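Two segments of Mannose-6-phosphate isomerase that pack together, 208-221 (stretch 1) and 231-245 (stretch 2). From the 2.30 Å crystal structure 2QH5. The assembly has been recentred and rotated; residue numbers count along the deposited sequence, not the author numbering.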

# COMPACT_ATOMS: atom_id res chain seq x y z
N THR A 208 7.02 -0.25 18.85
CA THR A 208 6.54 -1.54 19.33
C THR A 208 5.76 -2.28 18.25
O THR A 208 5.44 -3.46 18.39
N ILE A 209 5.46 -1.57 17.17
CA ILE A 209 4.81 -2.17 16.00
C ILE A 209 5.89 -2.74 15.09
O ILE A 209 5.72 -3.81 14.51
N LEU A 210 7.01 -2.04 15.02
CA LEU A 210 8.18 -2.55 14.33
C LEU A 210 8.75 -3.76 15.06
O LEU A 210 9.15 -4.74 14.44
N LYS A 211 8.77 -3.68 16.39
CA LYS A 211 9.25 -4.75 17.27
C LYS A 211 8.46 -6.04 17.03
O LYS A 211 9.05 -7.09 16.78
N GLY A 212 7.14 -5.93 17.10
CA GLY A 212 6.23 -7.06 16.87
C GLY A 212 6.36 -7.69 15.50
O GLY A 212 6.27 -8.91 15.36
N CYS A 213 6.56 -6.85 14.48
CA CYS A 213 6.79 -7.35 13.12
C CYS A 213 8.15 -8.02 12.99
O CYS A 213 8.28 -9.00 12.26
N GLU A 214 9.16 -7.51 13.69
CA GLU A 214 10.51 -8.06 13.67
C GLU A 214 10.58 -9.49 14.22
O GLU A 214 11.30 -10.33 13.67
N ARG A 215 9.84 -9.76 15.29
CA ARG A 215 9.78 -11.11 15.86
C ARG A 215 8.84 -12.03 15.09
O ARG A 215 9.05 -13.24 15.06
N ALA A 216 7.79 -11.47 14.49
CA ALA A 216 6.88 -12.25 13.66
C ALA A 216 7.62 -12.74 12.42
O ALA A 216 7.52 -13.91 12.06
N PHE A 217 8.37 -11.84 11.81
CA PHE A 217 9.25 -12.14 10.68
C PHE A 217 10.23 -13.30 10.98
O PHE A 217 10.69 -13.98 10.07
N GLU A 218 10.54 -13.51 12.26
CA GLU A 218 11.52 -14.53 12.67
C GLU A 218 11.05 -15.96 12.42
O GLU A 218 11.85 -16.87 12.15
N SER A 219 9.73 -16.13 12.48
CA SER A 219 9.10 -17.43 12.36
C SER A 219 8.51 -17.65 10.96
O SER A 219 7.63 -18.49 10.79
N LEU A 220 8.98 -16.87 10.00
CA LEU A 220 8.50 -16.94 8.62
C LEU A 220 9.04 -18.20 7.97
O LEU A 220 10.16 -18.62 8.28
N GLU A 221 8.25 -18.82 7.10
CA GLU A 221 8.68 -20.02 6.40
C GLU A 221 8.24 -19.97 4.94
O GLU A 221 7.26 -19.29 4.63
N ALA A 231 5.77 -17.14 1.05
CA ALA A 231 6.15 -17.03 2.45
C ALA A 231 4.84 -16.85 3.19
O ALA A 231 3.96 -16.15 2.68
N ARG A 232 4.66 -17.54 4.32
CA ARG A 232 3.63 -17.13 5.28
C ARG A 232 4.11 -17.13 6.70
O ARG A 232 5.17 -17.67 7.01
N LEU A 233 3.32 -16.49 7.55
CA LEU A 233 3.57 -16.46 8.98
C LEU A 233 2.46 -17.21 9.70
O LEU A 233 1.28 -17.10 9.34
N SER A 234 2.84 -17.94 10.75
CA SER A 234 1.90 -18.69 11.59
C SER A 234 0.86 -17.78 12.21
O SER A 234 1.13 -16.61 12.49
N GLU A 235 -0.33 -18.33 12.43
CA GLU A 235 -1.40 -17.64 13.13
C GLU A 235 -0.93 -17.22 14.52
O GLU A 235 -1.33 -16.18 15.03
N LYS A 236 -0.05 -18.04 15.09
CA LYS A 236 0.61 -17.80 16.37
C LYS A 236 1.39 -16.48 16.39
O LYS A 236 1.23 -15.67 17.31
N SER A 237 2.22 -16.27 15.37
CA SER A 237 3.07 -15.09 15.27
C SER A 237 2.26 -13.81 15.09
O SER A 237 2.62 -12.76 15.61
N MET A 238 1.17 -13.93 14.34
CA MET A 238 0.37 -12.77 13.99
C MET A 238 -0.64 -12.42 15.07
O MET A 238 -1.16 -11.31 15.08
N GLN A 239 -0.91 -13.38 15.96
CA GLN A 239 -1.90 -13.21 17.03
C GLN A 239 -1.60 -12.05 17.96
O GLN A 239 -2.46 -11.21 18.21
N ASP A 240 -0.36 -11.99 18.45
CA ASP A 240 0.02 -11.00 19.44
C ASP A 240 0.26 -9.61 18.85
O ASP A 240 0.51 -8.65 19.58
N LEU A 241 0.18 -9.51 17.52
CA LEU A 241 0.39 -8.25 16.82
C LEU A 241 -0.79 -7.31 17.00
O LEU A 241 -1.95 -7.72 16.90
N GLU A 242 -0.48 -6.04 17.29
CA GLU A 242 -1.51 -5.02 17.39
C GLU A 242 -2.05 -4.70 16.01
O GLU A 242 -1.29 -4.44 15.08
N ASP A 243 -3.38 -4.76 15.89
CA ASP A 243 -4.05 -4.43 14.65
C ASP A 243 -4.06 -2.91 14.50
O ASP A 243 -4.73 -2.21 15.27
N MET A 244 -3.32 -2.41 13.51
CA MET A 244 -3.19 -0.97 13.28
C MET A 244 -2.90 -0.60 11.83
O MET A 244 -2.10 -1.26 11.17
N SER A 245 -3.45 0.54 11.43
CA SER A 245 -3.31 1.11 10.11
C SER A 245 -2.03 1.89 9.94
O SER A 245 -1.55 2.48 10.88

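The strongest side-chain link between the stretches is a hydrogen bond between two serine hydroxyls. Ser-219 OG lies 2.6 Å from Ser-237 OG, and either could be the donor. Both residues direct CA-to-CB toward the opposing stretch; chi1 is p (72°) in Ser-219 and m (-50°) in Ser-237. The pair extends into a small cluster. Ser-234, at the N-cap position before the helix of stretch 2, has chi1 p and places its OG 2.6 Å from Ser-237 OG in a second hydrogen bond. Ser-219 OG also sits 2.9 Å from Ala-216 O, the carbonyl one turn back.

At one end of the contact the backbones pair directly. Glu-221 and Arg-232 form an antiparallel hydrogen-bonded bridge. Glu-221 N donates to Arg-232 O at 3.3 Å, and Arg-232 N donates to Glu-221 O at 3.1 Å. Ala-231 CA adds a CA-H...O contact to Glu-221 O at 3.3 Å. The side chains of Glu-221 (chi1 m) and Arg-232 (chi1 p) project on the same face of this short sheet. The Arg-232 guanidinium is hydrogen-bonded elsewhere in the structure.

A weaker charged contact lies at the exposed margin. Arg-215 starts sideways with chi1 p, but its end comes nearer to stretch 2. Arg-215 NE reaches Asp-240 OD2 at 3.8 Å, a long salt bridge. The distance is too great for a hydrogen bond, and NE has no other partner in the model. Asp-240 points toward stretch 1 with chi1 p.

The apolar packing centres on Ala-216, which points toward stretch 2. The backbones come close here: Ala-216 CA and Ser-237 CA are 5.0 Å apart. Ala-216 CB touches Leu-233 CD2 at 3.9 Å and Leu-241 CD1 at 4.1 Å. Both leucines start sideways and bring their ends nearer. Leu-233 has chi1 m, while Leu-241 has chi1 between wells at -103° and chi2 p. Leu-241 CD1 also lies 3.3 Å from Gly-212 O, so the methyl rests against the helix backbone.

Two further contacts extend the packing. Towards the bridge, Leu-220 (chi1 t, chi2 off-well) packs its CD2 against Ala-231 CB at 3.8 Å. Near the start of stretch 1, Ile-209 has chi1 m and chi2 off-well at -138°. Ile-209 CD1 meets Met-244 SD at 3.4 Å. Met-244 points toward stretch 1 with an extended chain, t at chi1 and chi2, then m at chi3. Cys-213 and Met-238 point away from the contact.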

# COMPACT_ATOMS: atom_id res chain seq x y z
CB THR A 208 5.65 -1.39 20.57
OG1 THR A 208 4.50 -0.60 20.25
CG2 THR A 208 6.44 -0.75 21.72
CB ILE A 209 3.90 -1.13 15.30
CG1 ILE A 209 2.73 -0.80 16.23
CG2 ILE A 209 3.41 -1.62 13.93
CD1 ILE A 209 1.41 -0.70 15.53
CB LEU A 210 9.24 -1.45 14.17
CG LEU A 210 10.56 -1.91 13.54
CD1 LEU A 210 10.38 -2.33 12.09
CD2 LEU A 210 11.61 -0.84 13.64
CB LYS A 211 9.10 -4.33 18.74
CG LYS A 211 10.05 -5.02 19.70
CD LYS A 211 11.47 -4.47 19.58
CE LYS A 211 12.47 -5.36 20.32
NZ LYS A 211 13.86 -5.07 19.91
CB CYS A 213 6.65 -6.22 12.10
SG CYS A 213 4.96 -5.87 11.64
CB GLU A 214 11.49 -7.17 14.44
CG GLU A 214 12.04 -5.97 13.64
CD GLU A 214 12.81 -4.97 14.51
OE1 GLU A 214 12.51 -4.86 15.73
OE2 GLU A 214 13.71 -4.29 13.98
CB ARG A 215 9.43 -11.09 17.35
CG ARG A 215 8.20 -10.27 17.70
CD ARG A 215 7.63 -10.64 19.07
NE ARG A 215 6.71 -11.77 18.97
CZ ARG A 215 7.00 -13.02 19.31
NH1 ARG A 215 8.20 -13.33 19.79
NH2 ARG A 215 6.09 -13.98 19.18
CB ALA A 216 5.66 -11.43 13.28
CB PHE A 217 10.01 -10.87 10.27
CG PHE A 217 10.88 -11.03 9.06
CD1 PHE A 217 12.24 -11.31 9.19
CD2 PHE A 217 10.34 -10.92 7.78
CE1 PHE A 217 13.05 -11.48 8.07
CE2 PHE A 217 11.15 -11.08 6.65
CZ PHE A 217 12.50 -11.37 6.80
CB GLU A 218 11.92 -14.36 14.14
CG GLU A 218 12.96 -13.27 14.39
CD GLU A 218 14.26 -13.52 13.64
OE1 GLU A 218 14.49 -12.86 12.60
OE2 GLU A 218 15.05 -14.39 14.08
CB SER A 219 7.95 -17.49 13.33
OG SER A 219 6.92 -16.65 12.84
CB LEU A 220 8.98 -15.69 7.86
CG LEU A 220 8.58 -15.36 6.42
CD1 LEU A 220 8.38 -13.86 6.31
CD2 LEU A 220 9.64 -15.83 5.42
CB GLU A 221 8.13 -21.30 7.05
CG GLU A 221 8.29 -21.38 8.57
CD GLU A 221 8.16 -22.79 9.10
OE1 GLU A 221 8.10 -22.95 10.34
OE2 GLU A 221 8.13 -23.74 8.28
CB ALA A 231 7.04 -15.83 2.65
CB ARG A 232 2.27 -17.86 5.13
CG ARG A 232 2.26 -19.33 4.83
CD ARG A 232 1.83 -20.17 6.03
NE ARG A 232 0.52 -19.86 6.61
CZ ARG A 232 0.12 -20.31 7.80
NH1 ARG A 232 0.92 -21.07 8.53
NH2 ARG A 232 -1.08 -20.00 8.28
CB LEU A 233 3.63 -15.03 9.50
CG LEU A 233 4.44 -13.96 8.78
CD1 LEU A 233 3.49 -13.07 7.99
CD2 LEU A 233 5.18 -13.14 9.81
CB SER A 234 2.65 -19.40 12.71
OG SER A 234 3.10 -18.48 13.69
CB GLU A 235 -2.62 -18.55 13.24
CG GLU A 235 -3.86 -17.84 13.74
CD GLU A 235 -5.07 -18.74 13.78
OE1 GLU A 235 -6.05 -18.37 14.46
OE2 GLU A 235 -5.05 -19.81 13.13
CB LYS A 236 1.55 -18.97 16.68
CG LYS A 236 2.36 -18.86 17.98
CD LYS A 236 1.87 -19.83 19.06
CE LYS A 236 0.68 -19.29 19.84
NZ LYS A 236 0.23 -20.24 20.90
CB SER A 237 4.05 -15.24 14.11
OG SER A 237 4.71 -16.49 14.16
CB MET A 238 -0.32 -13.00 12.66
CG MET A 238 0.65 -13.20 11.52
SD MET A 238 0.14 -12.33 10.04
CE MET A 238 0.43 -10.64 10.54
CB GLN A 239 -2.02 -14.49 17.86
CG GLN A 239 -3.23 -15.35 17.50
CD GLN A 239 -3.17 -16.73 18.13
OE1 GLN A 239 -2.14 -17.15 18.68
NE2 GLN A 239 -4.28 -17.46 18.05
CB ASP A 240 1.27 -11.45 20.21
CG ASP A 240 2.55 -11.16 19.45
OD1 ASP A 240 2.74 -11.73 18.35
OD2 ASP A 240 3.37 -10.35 19.94
CB LEU A 241 0.61 -8.50 15.33
CG LEU A 241 2.04 -8.43 14.80
CD1 LEU A 241 3.00 -9.27 15.61
CD2 LEU A 241 2.06 -8.86 13.37
CB GLU A 242 -0.96 -3.75 18.05
CG GLU A 242 -2.04 -2.69 18.28
CD GLU A 242 -1.57 -1.52 19.13
OE1 GLU A 242 -0.37 -1.44 19.46
OE2 GLU A 242 -2.43 -0.67 19.45
CB ASP A 243 -5.48 -4.98 14.67
CG ASP A 243 -6.19 -4.79 13.35
OD1 ASP A 243 -6.43 -3.63 12.96
OD2 ASP A 243 -6.53 -5.81 12.71
CB MET A 244 -2.09 -0.39 14.17
CG MET A 244 -1.99 1.12 14.10
SD MET A 244 -1.00 1.76 15.43
CE MET A 244 -2.12 1.51 16.82
CB SER A 245 -4.45 2.06 9.88
OG SER A 245 -4.71 2.10 8.52